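Long-range contact in taurocyamine kinase (Schistosoma mansoni, PDB 4WOD), which reversibly transfers the phosphoryl group of ATP to taurocyamine, storing it as the phosphagen N-phosphotaurocyamine: residues A[483-497]-A[585-599]. The protein carries 4 engineered substitutions. Sequence-based numbering, arbitrary orientation.
Sequences TRVRVGRSVEGFLFP and EDHMRIISMQQGGNL. Engineered in segment 483-497: G493 (natural residue Asp).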
# COMPACT_ATOMS: atom_id res chain seq x y z
N THR A 483 26.94 -20.88 5.76
CA THR A 483 26.48 -20.99 7.14
C THR A 483 26.20 -19.59 7.70
O THR A 483 26.84 -18.63 7.31
CB THR A 483 27.52 -21.73 8.00
OG1 THR A 483 27.84 -22.98 7.38
CG2 THR A 483 27.02 -21.99 9.43
N ARG A 484 25.25 -19.51 8.63
CA ARG A 484 24.75 -18.26 9.14
C ARG A 484 24.21 -18.52 10.55
O ARG A 484 23.57 -19.55 10.79
CB ARG A 484 23.65 -17.71 8.20
CG ARG A 484 23.05 -16.31 8.50
CD ARG A 484 21.83 -16.10 7.58
NE ARG A 484 21.19 -14.78 7.65
CZ ARG A 484 20.11 -14.49 8.38
NH1 ARG A 484 19.57 -15.42 9.15
NH2 ARG A 484 19.57 -13.28 8.36
N VAL A 485 24.50 -17.63 11.48
CA VAL A 485 23.78 -17.61 12.76
C VAL A 485 23.39 -16.17 13.03
O VAL A 485 24.19 -15.27 12.87
CB VAL A 485 24.60 -18.16 13.96
CG1 VAL A 485 23.68 -18.29 15.20
CG2 VAL A 485 25.21 -19.49 13.62
N ARG A 486 22.15 -15.95 13.45
CA ARG A 486 21.75 -14.61 13.84
C ARG A 486 21.01 -14.61 15.18
O ARG A 486 20.52 -15.66 15.63
CB ARG A 486 20.88 -13.97 12.76
CG ARG A 486 19.53 -14.61 12.52
CD ARG A 486 18.42 -14.07 13.47
NE ARG A 486 17.10 -14.59 13.09
CZ ARG A 486 16.12 -14.89 13.94
NH1 ARG A 486 16.29 -14.76 15.25
NH2 ARG A 486 14.96 -15.34 13.47
N VAL A 487 20.92 -13.43 15.78
CA VAL A 487 20.03 -13.23 16.93
C VAL A 487 19.26 -11.93 16.80
O VAL A 487 19.71 -11.00 16.12
CB VAL A 487 20.79 -13.20 18.28
CG1 VAL A 487 21.40 -14.58 18.61
CG2 VAL A 487 21.84 -12.10 18.28
N GLY A 488 18.09 -11.87 17.44
CA GLY A 488 17.41 -10.61 17.64
C GLY A 488 17.79 -9.99 18.98
O GLY A 488 18.10 -10.72 19.91
N ARG A 489 17.80 -8.65 19.06
CA ARG A 489 17.97 -7.95 20.35
C ARG A 489 17.12 -6.69 20.40
O ARG A 489 16.91 -6.01 19.39
CB ARG A 489 19.45 -7.57 20.62
CG ARG A 489 20.41 -8.74 20.89
CD ARG A 489 20.17 -9.40 22.29
NE ARG A 489 21.11 -10.49 22.61
CZ ARG A 489 20.95 -11.77 22.28
NH1 ARG A 489 19.89 -12.17 21.60
NH2 ARG A 489 21.88 -12.66 22.63
N SER A 490 16.60 -6.41 21.60
CA SER A 490 15.91 -5.19 21.91
C SER A 490 16.77 -4.41 22.88
O SER A 490 17.48 -4.99 23.69
CB SER A 490 14.53 -5.47 22.54
OG SER A 490 13.71 -6.25 21.69
N VAL A 491 16.69 -3.08 22.78
CA VAL A 491 17.46 -2.20 23.64
C VAL A 491 16.54 -1.70 24.75
O VAL A 491 15.44 -1.16 24.47
CB VAL A 491 18.05 -1.02 22.85
CG1 VAL A 491 18.77 -0.02 23.80
CG2 VAL A 491 18.99 -1.52 21.73
N GLU A 492 16.97 -1.86 25.99
CA GLU A 492 16.20 -1.37 27.13
C GLU A 492 15.85 0.11 27.03
O GLU A 492 16.68 0.93 26.61
CB GLU A 492 16.95 -1.58 28.44
CG GLU A 492 16.74 -2.95 29.07
CD GLU A 492 17.36 -3.04 30.46
OE1 GLU A 492 17.68 -1.97 31.03
OE2 GLU A 492 17.53 -4.16 30.96
N GLY A 493 14.62 0.46 27.40
CA GLY A 493 14.22 1.85 27.40
C GLY A 493 13.50 2.35 26.16
O GLY A 493 12.95 3.45 26.19
N PHE A 494 13.50 1.57 25.09
CA PHE A 494 12.84 1.98 23.84
C PHE A 494 11.59 1.18 23.50
O PHE A 494 11.57 -0.06 23.59
CB PHE A 494 13.83 1.87 22.67
CG PHE A 494 14.94 2.88 22.74
CD1 PHE A 494 14.80 4.14 22.16
CD2 PHE A 494 16.11 2.59 23.43
CE1 PHE A 494 15.81 5.07 22.25
CE2 PHE A 494 17.12 3.52 23.51
CZ PHE A 494 16.97 4.76 22.93
N LEU A 495 10.57 1.89 23.04
CA LEU A 495 9.46 1.27 22.36
C LEU A 495 9.99 0.48 21.16
O LEU A 495 11.03 0.84 20.59
CB LEU A 495 8.44 2.31 21.90
CG LEU A 495 7.74 3.06 23.02
CD1 LEU A 495 6.71 4.04 22.43
CD2 LEU A 495 7.07 2.04 23.94
N PHE A 496 9.29 -0.57 20.78
CA PHE A 496 9.72 -1.42 19.65
C PHE A 496 9.44 -0.77 18.29
O PHE A 496 8.70 0.21 18.22
CB PHE A 496 9.04 -2.79 19.76
CG PHE A 496 9.53 -3.61 20.90
CD1 PHE A 496 10.66 -3.22 21.63
CD2 PHE A 496 8.87 -4.78 21.26
CE1 PHE A 496 11.12 -4.00 22.69
CE2 PHE A 496 9.32 -5.54 22.31
CZ PHE A 496 10.45 -5.15 23.03
N PRO A 497 10.05 -1.30 17.18
CA PRO A 497 9.91 -0.60 15.90
C PRO A 497 8.48 -0.56 15.38
O PRO A 497 8.23 0.08 14.38
CB PRO A 497 10.81 -1.40 14.93
CG PRO A 497 11.84 -2.06 15.84
CD PRO A 497 11.06 -2.38 17.12
N GLU A 585 12.31 -5.18 12.29
CA GLU A 585 11.25 -5.67 13.18
C GLU A 585 11.67 -5.58 14.63
O GLU A 585 10.88 -5.21 15.51
CB GLU A 585 10.86 -7.11 12.86
CG GLU A 585 9.73 -7.64 13.73
CD GLU A 585 9.33 -9.05 13.36
OE1 GLU A 585 8.78 -9.24 12.26
OE2 GLU A 585 9.57 -9.97 14.17
N ASP A 586 12.93 -5.93 14.89
CA ASP A 586 13.52 -5.77 16.20
C ASP A 586 14.50 -4.62 16.11
O ASP A 586 14.94 -4.27 14.99
CB ASP A 586 14.24 -7.06 16.64
CG ASP A 586 13.28 -8.15 17.08
OD1 ASP A 586 12.36 -7.84 17.88
OD2 ASP A 586 13.45 -9.30 16.65
N HIS A 587 14.86 -4.06 17.27
CA HIS A 587 15.82 -2.97 17.30
C HIS A 587 17.08 -3.37 16.54
O HIS A 587 17.67 -2.56 15.84
CB HIS A 587 16.17 -2.57 18.73
CG HIS A 587 15.04 -1.91 19.46
ND1 HIS A 587 14.93 -1.93 20.83
CD2 HIS A 587 13.94 -1.26 19.00
CE1 HIS A 587 13.82 -1.31 21.20
NE2 HIS A 587 13.21 -0.89 20.10
N MET A 588 17.48 -4.62 16.71
CA MET A 588 18.61 -5.17 15.95
C MET A 588 18.42 -6.62 15.55
O MET A 588 17.85 -7.42 16.30
CB MET A 588 19.90 -5.08 16.76
CG MET A 588 20.46 -3.70 16.96
SD MET A 588 21.97 -3.87 17.99
CE MET A 588 21.28 -4.27 19.58
N ARG A 589 18.91 -6.97 14.36
CA ARG A 589 19.13 -8.35 14.00
C ARG A 589 20.64 -8.40 13.79
O ARG A 589 21.16 -7.66 12.97
CB ARG A 589 18.34 -8.77 12.74
CG ARG A 589 18.52 -10.24 12.34
CD ARG A 589 17.54 -10.77 11.26
NE ARG A 589 16.96 -9.72 10.41
CZ ARG A 589 17.19 -9.59 9.10
NH1 ARG A 589 18.01 -10.42 8.48
NH2 ARG A 589 16.61 -8.62 8.41
N ILE A 590 21.34 -9.20 14.60
CA ILE A 590 22.79 -9.31 14.52
C ILE A 590 23.16 -10.64 13.86
O ILE A 590 22.75 -11.69 14.33
CB ILE A 590 23.46 -9.21 15.91
CG1 ILE A 590 23.01 -7.93 16.64
CG2 ILE A 590 25.01 -9.26 15.80
CD1 ILE A 590 23.40 -7.91 18.11
N ILE A 591 23.95 -10.57 12.79
CA ILE A 591 24.10 -11.70 11.88
C ILE A 591 25.56 -12.04 11.62
O ILE A 591 26.35 -11.16 11.35
CB ILE A 591 23.44 -11.40 10.50
CG1 ILE A 591 21.96 -11.07 10.66
CG2 ILE A 591 23.62 -12.55 9.51
CD1 ILE A 591 21.49 -10.02 9.65
N SER A 592 25.90 -13.32 11.69
CA SER A 592 27.23 -13.76 11.26
C SER A 592 27.03 -14.79 10.16
O SER A 592 26.16 -15.63 10.27
CB SER A 592 28.03 -14.35 12.42
OG SER A 592 29.34 -14.72 11.99
N MET A 593 27.84 -14.73 9.10
CA MET A 593 27.71 -15.71 8.05
C MET A 593 28.97 -15.79 7.19
O MET A 593 29.78 -14.87 7.18
CB MET A 593 26.51 -15.38 7.16
CG MET A 593 26.69 -14.08 6.40
SD MET A 593 25.40 -13.73 5.19
CE MET A 593 23.94 -13.61 6.19
N GLN A 594 29.11 -16.89 6.45
CA GLN A 594 30.21 -17.04 5.50
C GLN A 594 29.98 -18.24 4.58
O GLN A 594 29.12 -19.08 4.86
CB GLN A 594 31.55 -17.21 6.22
CG GLN A 594 31.75 -18.58 6.85
CD GLN A 594 32.85 -18.58 7.89
OE1 GLN A 594 32.96 -17.65 8.69
NE2 GLN A 594 33.68 -19.63 7.88
N GLN A 595 30.74 -18.30 3.49
CA GLN A 595 30.72 -19.45 2.61
C GLN A 595 31.26 -20.66 3.35
O GLN A 595 32.09 -20.52 4.25
CB GLN A 595 31.56 -19.20 1.35
CG GLN A 595 31.04 -18.11 0.43
CD GLN A 595 29.87 -18.56 -0.40
OE1 GLN A 595 28.72 -18.49 0.04
NE2 GLN A 595 30.14 -19.02 -1.62
N GLY A 596 30.79 -21.85 2.99
CA GLY A 596 31.28 -23.07 3.60
C GLY A 596 30.44 -23.49 4.80
O GLY A 596 29.40 -22.89 5.08
N GLY A 597 30.91 -24.50 5.52
CA GLY A 597 30.14 -25.07 6.61
C GLY A 597 30.77 -24.94 7.99
O GLY A 597 30.41 -25.68 8.91
N ASN A 598 31.68 -23.99 8.14
CA ASN A 598 32.37 -23.81 9.41
C ASN A 598 31.54 -23.02 10.43
O ASN A 598 31.72 -21.82 10.61
CB ASN A 598 33.71 -23.12 9.21
CG ASN A 598 34.59 -23.22 10.42
OD1 ASN A 598 34.14 -23.64 11.50
ND2 ASN A 598 35.85 -22.83 10.27
N LEU A 599 30.64 -23.75 11.09
CA LEU A 599 29.71 -23.19 12.06
C LEU A 599 30.42 -22.63 13.28
O LEU A 599 29.98 -21.63 13.86
CB LEU A 599 28.70 -24.27 12.48
CG LEU A 599 27.74 -23.96 13.63
CD1 LEU A 599 26.90 -22.74 13.30
CD2 LEU A 599 26.85 -25.19 13.91
O HOH W 1 12.99 -4.83 19.40
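The imidazole of H587 plugs into the loop 490-497 and is gripped at both nitrogens. V491 N donates to H587 ND1 exactly in the ring plane (2.9 Å, 179° at the hydrogen), which leaves H587 NE2 as the donor to L495 O, 2.8 Å away and above the plane of that carbonyl. With both bonds made, the ring cannot easily rotate. F496 turns its edge to a face of H587 in an offset edge-to-face pair, planes at 79°, while F494 CB packs against H587 CE1 at 3.5 Å and P497 CD lies near CD2. A water over the ring centre accepts from H587 N and donates to S490 OG, which is also hydrogen-bonded to I628 O. From here the strands 483-489 and 588-595 run antiparallel, paired from R489-M588 to T483-Q594. They are neighbours near the middle of the eight-stranded antiparallel sheet of the C-terminal catalytic domain in the second of the protein's two phosphagen kinase repeats. V485, V487 and I590 face helix 599-614, forming the tightly buried side; L599 CD1, at the start of that helix, reaches V485 CG2 at 3.7 Å. The other face is more open and carries R484, R486 and R589, all predicted to bind ATP. R484 extends with CG anti to the backbone N (chi1 -175°) and runs side by side with M593; M593 CE meets R484 NE at 3.3 Å. R484 NH2 comes edge-on to R589 NH1, also at 3.3 Å, two like charges without a bond between them, consistent with a site made for the anionic nucleotide. E584 pairs with R589, and N634 accepts from R486. At the far end of the pairing, T483 OG1 donates to a lone pair of G596 O at 2.8 Å, tying the loop that leads into helix 599-614 to the strand.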